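Local structure of endonuclease V (Bacillus subtilis, 3GA2) at residues Glu55-Ile63 and Glu74-Ile82. The protein probably repairs deaminated bases in DNA, cutting the strand at the second phosphodiester bond 3' to a deoxyinosine with the help of magnesium. The protein carries 1 engineered substitution. Residues are numbered along the deposited sequence; the frame is centred on the assembly and turned at random.
Sequences EPYGVCCII and EKVHSMGRI
The ring of Tyr57 lies over the backbone of Arg81, whose CA sits 4.0 Å from the ring centroid in a CH-pi contact while its CB meets the same face nearer the rim. With CG beside the backbone N (chi1 -72°), the tyrosine folds across to the neighbouring strand. Without the ring, as with an alanine here, the backbone of Arg81 would probably lose its aromatic cover and a gap would be likely to open beside Gly80. Further along the same side chain, the extended CB-CG-CD stem of Arg81 crosses Glu55 at an angle, CD resting 3.5 Å from Glu55 CB. Next along, Pro56 and Ile82 meet at about a right angle, the proline CG pressed tightly on Ile82 CG2, and Ile82 N donates to Pro56 O at 2.7 Å. The two strands form an antiparallel hairpin at the edge of the central mixed sheet of this RNase H-like fold, 72-81 being outermost within the chain; Cys61, one strand in, also pairs through its backbone with Asp46, a predicted magnesium ligand. Alternation sorts the bumps by face. Val59, Cys61 and Ile63 lie with Met79 (here selenomethionine), His77 and Lys75: Val59 CG2 butts against Met79 CG at 3.4 Å, and Ile63 CD1 fits alongside the aliphatic stem of Lys75, whose amine reaches Glu225. Helix 217-235 covers Val59 and Cys61. On the reverse face, Val76 CG2 packs 3.6 Å from Ile62 CB, and helix 96-105 touches Ile62, Ser78 and Ile82.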
ATOM      1  N   GLU A  55       9.268 -13.991  19.171  1.00 61.02           N
ATOM      2  CA  GLU A  55       8.664 -14.162  17.854  1.00 58.45           C
ATOM      3  C   GLU A  55       8.127 -12.838  17.325  1.00 51.72           C
ATOM      4  O   GLU A  55       7.594 -12.027  18.081  1.00 41.59           O
ATOM      5  CB  GLU A  55       7.533 -15.194  17.902  1.00 66.02           C
ATOM      6  CG  GLU A  55       7.985 -16.595  18.286  1.00 68.88           C
ATOM      7  CD  GLU A  55       8.234 -16.735  19.770  1.00 70.48           C
ATOM      8  OE1 GLU A  55       8.804 -17.766  20.186  1.00 74.61           O
ATOM      9  OE2 GLU A  55       7.849 -15.816  20.523  1.00 76.39           O
ATOM     10  N   PRO A  56       8.261 -12.605  16.011  1.00 49.43           N
ATOM     11  CA  PRO A  56       7.791 -11.372  15.374  1.00 46.51           C
ATOM     12  C   PRO A  56       6.289 -11.383  15.094  1.00 38.66           C
ATOM     13  O   PRO A  56       5.758 -12.354  14.557  1.00 35.43           O
ATOM     14  CB  PRO A  56       8.613 -11.329  14.095  1.00 46.16           C
ATOM     15  CG  PRO A  56       8.652 -12.775  13.710  1.00 47.93           C
ATOM     16  CD  PRO A  56       8.951 -13.467  15.032  1.00 50.54           C
ATOM     17  N   TYR A  57       5.612 -10.299  15.460  1.00 33.99           N
ATOM     18  CA  TYR A  57       4.176 -10.187  15.231  1.00 34.26           C
ATOM     19  C   TYR A  57       3.830  -9.007  14.335  1.00 34.07           C
ATOM     20  O   TYR A  57       4.664  -8.140  14.073  1.00 29.28           O
ATOM     21  CB  TYR A  57       3.419 -10.031  16.552  1.00 32.58           C
ATOM     22  CG  TYR A  57       3.357 -11.283  17.393  1.00 46.07           C
ATOM     23  CD1 TYR A  57       4.470 -11.724  18.108  1.00 48.69           C
ATOM     24  CD2 TYR A  57       2.180 -12.023  17.484  1.00 44.38           C
ATOM     25  CE1 TYR A  57       4.412 -12.874  18.895  1.00 47.69           C
ATOM     26  CE2 TYR A  57       2.112 -13.172  18.267  1.00 54.54           C
ATOM     27  CZ  TYR A  57       3.231 -13.590  18.970  1.00 45.19           C
ATOM     28  OH  TYR A  57       3.161 -14.721  19.748  1.00 50.14           O
ATOM     29  N   GLY A  58       2.582  -8.977  13.880  1.00 38.14           N
ATOM     30  CA  GLY A  58       2.142  -7.896  13.021  1.00 35.11           C
ATOM     31  C   GLY A  58       0.651  -7.647  13.098  1.00 29.96           C
ATOM     32  O   GLY A  58      -0.142  -8.572  13.272  1.00 24.51           O
ATOM     33  N   VAL A  59       0.271  -6.382  12.981  1.00 26.41           N
ATOM     34  CA  VAL A  59      -1.133  -6.006  13.016  1.00 26.33           C
ATOM     35  C   VAL A  59      -1.460  -5.145  11.804  1.00 25.68           C
ATOM     36  O   VAL A  59      -0.846  -4.100  11.586  1.00 17.92           O
ATOM     37  CB  VAL A  59      -1.480  -5.202  14.282  1.00 26.76           C
ATOM     38  CG1 VAL A  59      -2.957  -4.838  14.274  1.00 27.23           C
ATOM     39  CG2 VAL A  59      -1.151  -6.012  15.516  1.00 38.95           C
ATOM     40  N   CYS A  60      -2.430  -5.591  11.016  1.00 19.79           N
ATOM     41  CA  CYS A  60      -2.844  -4.847   9.836  1.00 21.96           C
ATOM     42  C   CYS A  60      -4.180  -4.177  10.100  1.00 16.47           C
ATOM     43  O   CYS A  60      -5.125  -4.825  10.547  1.00 16.90           O
ATOM     44  CB  CYS A  60      -2.994  -5.773   8.626  1.00 20.57           C
ATOM     45  SG  CYS A  60      -3.847  -4.985   7.219  1.00 14.76           S
ATOM     46  N   CYS A  61      -4.247  -2.880   9.832  1.00 15.35           N
ATOM     47  CA  CYS A  61      -5.475  -2.124  10.014  1.00 13.64           C
ATOM     48  C   CYS A  61      -5.944  -1.591   8.673  1.00 16.59           C
ATOM     49  O   CYS A  61      -5.144  -1.139   7.849  1.00 16.61           O
ATOM     50  CB  CYS A  61      -5.269  -0.931  10.949  1.00 16.50           C
ATOM     51  SG  CYS A  61      -5.005  -1.319  12.689  1.00 28.40           S
ATOM     52  N   ILE A  62      -7.249  -1.651   8.461  1.00 14.35           N
ATOM     53  CA  ILE A  62      -7.851  -1.129   7.250  1.00 11.41           C
ATOM     54  C   ILE A  62      -8.860  -0.097   7.728  1.00 13.74           C
ATOM     55  O   ILE A  62      -9.730  -0.397   8.546  1.00 13.56           O
ATOM     56  CB  ILE A  62      -8.577  -2.225   6.443  1.00 10.54           C
ATOM     57  CG1 ILE A  62      -7.560  -3.225   5.886  1.00 14.58           C
ATOM     58  CG2 ILE A  62      -9.373  -1.595   5.299  1.00 19.50           C
ATOM     59  CD1 ILE A  62      -8.180  -4.370   5.102  1.00 13.94           C
ATOM     60  N   ILE A  63      -8.715   1.126   7.236  1.00 10.51           N
ATOM     61  CA  ILE A  63      -9.613   2.210   7.596  1.00 10.41           C
ATOM     62  C   ILE A  63     -10.362   2.591   6.333  1.00  6.74           C
ATOM     63  O   ILE A  63      -9.740   2.933   5.332  1.00 11.62           O
ATOM     64  CB  ILE A  63      -8.841   3.450   8.078  1.00  6.81           C
ATOM     65  CG1 ILE A  63      -7.851   3.054   9.171  1.00  6.81           C
ATOM     66  CG2 ILE A  63      -9.818   4.499   8.584  1.00 13.23           C
ATOM     67  CD1 ILE A  63      -8.502   2.480  10.415  1.00  3.69           C
ATOM     68  N   GLU A  74     -15.782   2.615   8.604  1.00 15.57           N
ATOM     69  CA  GLU A  74     -15.485   1.269   9.072  1.00  7.98           C
ATOM     70  C   GLU A  74     -14.006   1.081   9.401  1.00 15.08           C
ATOM     71  O   GLU A  74     -13.126   1.654   8.754  1.00 14.93           O
ATOM     72  CB  GLU A  74     -15.927   0.235   8.020  1.00 14.74           C
ATOM     73  CG  GLU A  74     -15.566  -1.209   8.376  1.00 14.58           C
ATOM     74  CD  GLU A  74     -16.171  -2.233   7.427  1.00 19.89           C
ATOM     75  OE1 GLU A  74     -16.117  -2.032   6.194  1.00 24.22           O
ATOM     76  OE2 GLU A  74     -16.691  -3.257   7.915  1.00 18.92           O
ATOM     77  N   LYS A  75     -13.742   0.279  10.425  1.00 17.17           N
ATOM     78  CA  LYS A  75     -12.377  -0.016  10.832  1.00 16.25           C
ATOM     79  C   LYS A  75     -12.281  -1.489  11.205  1.00 13.79           C
ATOM     80  O   LYS A  75     -13.130  -2.014  11.925  1.00 13.72           O
ATOM     81  CB  LYS A  75     -11.957   0.852  12.026  1.00 21.90           C
ATOM     82  CG  LYS A  75     -11.912   2.338  11.719  1.00 28.66           C
ATOM     83  CD  LYS A  75     -11.076   3.109  12.727  1.00 37.70           C
ATOM     84  CE  LYS A  75     -11.676   3.072  14.116  1.00 45.11           C
ATOM     85  NZ  LYS A  75     -10.857   3.857  15.080  1.00 47.40           N
ATOM     86  N   VAL A  76     -11.263  -2.160  10.683  1.00  8.05           N
ATOM     87  CA  VAL A  76     -11.046  -3.572  10.977  1.00 11.02           C
ATOM     88  C   VAL A  76      -9.561  -3.797  11.130  1.00  9.46           C
ATOM     89  O   VAL A  76      -8.754  -2.956  10.736  1.00 14.58           O
ATOM     90  CB  VAL A  76     -11.545  -4.499   9.836  1.00 15.99           C
ATOM     91  CG1 VAL A  76     -13.051  -4.399   9.698  1.00  5.79           C
ATOM     92  CG2 VAL A  76     -10.851  -4.134   8.524  1.00 16.47           C
ATOM     93  N   HIS A  77      -9.190  -4.930  11.705  1.00  8.88           N
ATOM     94  CA  HIS A  77      -7.783  -5.222  11.859  1.00 16.07           C
ATOM     95  C   HIS A  77      -7.569  -6.718  11.950  1.00 19.30           C
ATOM     96  O   HIS A  77      -8.489  -7.482  12.241  1.00 19.05           O
ATOM     97  CB  HIS A  77      -7.212  -4.523  13.097  1.00  9.92           C
ATOM     98  CG  HIS A  77      -7.678  -5.105  14.391  1.00 12.22           C
ATOM     99  ND1 HIS A  77      -7.147  -6.262  14.920  1.00 13.79           N
ATOM    100  CD2 HIS A  77      -8.649  -4.712  15.246  1.00 13.18           C
ATOM    101  CE1 HIS A  77      -7.772  -6.556  16.044  1.00 17.66           C
ATOM    102  NE2 HIS A  77      -8.691  -5.631  16.265  1.00 21.47           N
ATOM    103  N   SER A  78      -6.339  -7.122  11.680  1.00 18.11           N
ATOM    104  CA  SER A  78      -5.955  -8.513  11.722  1.00 21.13           C
ATOM    105  C   SER A  78      -4.686  -8.545  12.563  1.00 21.33           C
ATOM    106  O   SER A  78      -3.879  -7.616  12.505  1.00 22.45           O
ATOM    107  CB  SER A  78      -5.676  -9.009  10.300  1.00 22.04           C
ATOM    108  OG  SER A  78      -5.512 -10.414  10.270  1.00 51.60           O
HETATM  109  N   MSE A  79      -4.514  -9.598  13.355  1.00 21.99           N
HETATM  110  CA  MSE A  79      -3.332  -9.718  14.200  1.00 21.20           C
HETATM  111  C   MSE A  79      -2.889 -11.173  14.291  1.00 20.07           C
HETATM  112  O   MSE A  79      -3.720 -12.077  14.353  1.00 20.89           O
HETATM  113  CB  MSE A  79      -3.633  -9.158  15.595  1.00 33.90           C
HETATM  114  CG  MSE A  79      -2.427  -9.036  16.520  1.00 47.16           C
HETATM  115 SE   MSE A  79      -2.032 -10.647  17.530  1.00 58.36          SE
HETATM  116  CE  MSE A  79      -3.294 -10.383  18.972  1.00 45.86           C
ATOM    117  N   GLY A  80      -1.575 -11.387  14.281  1.00 21.48           N
ATOM    118  CA  GLY A  80      -1.029 -12.732  14.360  1.00 30.16           C
ATOM    119  C   GLY A  80       0.485 -12.759  14.211  1.00 29.71           C
ATOM    120  O   GLY A  80       1.082 -11.800  13.724  1.00 20.79           O
ATOM    121  N   ARG A  81       1.114 -13.856  14.625  1.00 36.69           N
ATOM    122  CA  ARG A  81       2.567 -13.976  14.521  1.00 45.07           C
ATOM    123  C   ARG A  81       2.981 -13.976  13.055  1.00 49.52           C
ATOM    124  O   ARG A  81       2.506 -14.793  12.265  1.00 54.57           O
ATOM    125  CB  ARG A  81       3.053 -15.267  15.194  1.00 52.46           C
ATOM    126  CG  ARG A  81       4.572 -15.390  15.283  1.00 58.83           C
ATOM    127  CD  ARG A  81       4.984 -16.660  16.007  1.00 62.94           C
ATOM    128  NE  ARG A  81       4.641 -17.860  15.248  1.00 65.06           N
ATOM    129  CZ  ARG A  81       5.232 -18.218  14.112  1.00 63.14           C
ATOM    130  NH1 ARG A  81       6.201 -17.469  13.601  1.00 53.64           N
ATOM    131  NH2 ARG A  81       4.853 -19.324  13.487  1.00 65.48           N
ATOM    132  N   ILE A  82       3.862 -13.051  12.694  1.00 46.85           N
ATOM    133  CA  ILE A  82       4.333 -12.948  11.321  1.00 44.86           C
ATOM    134  C   ILE A  82       5.358 -14.048  11.053  1.00 42.80           C
ATOM    135  O   ILE A  82       6.155 -14.384  11.928  1.00 40.73           O
ATOM    136  CB  ILE A  82       4.987 -11.572  11.065  1.00 41.14           C
ATOM    137  CG1 ILE A  82       4.680 -11.112   9.642  1.00 46.09           C
ATOM    138  CG2 ILE A  82       6.492 -11.648  11.277  1.00 48.15           C
ATOM    139  CD1 ILE A  82       3.251 -10.656   9.458  1.00 41.57           C
TER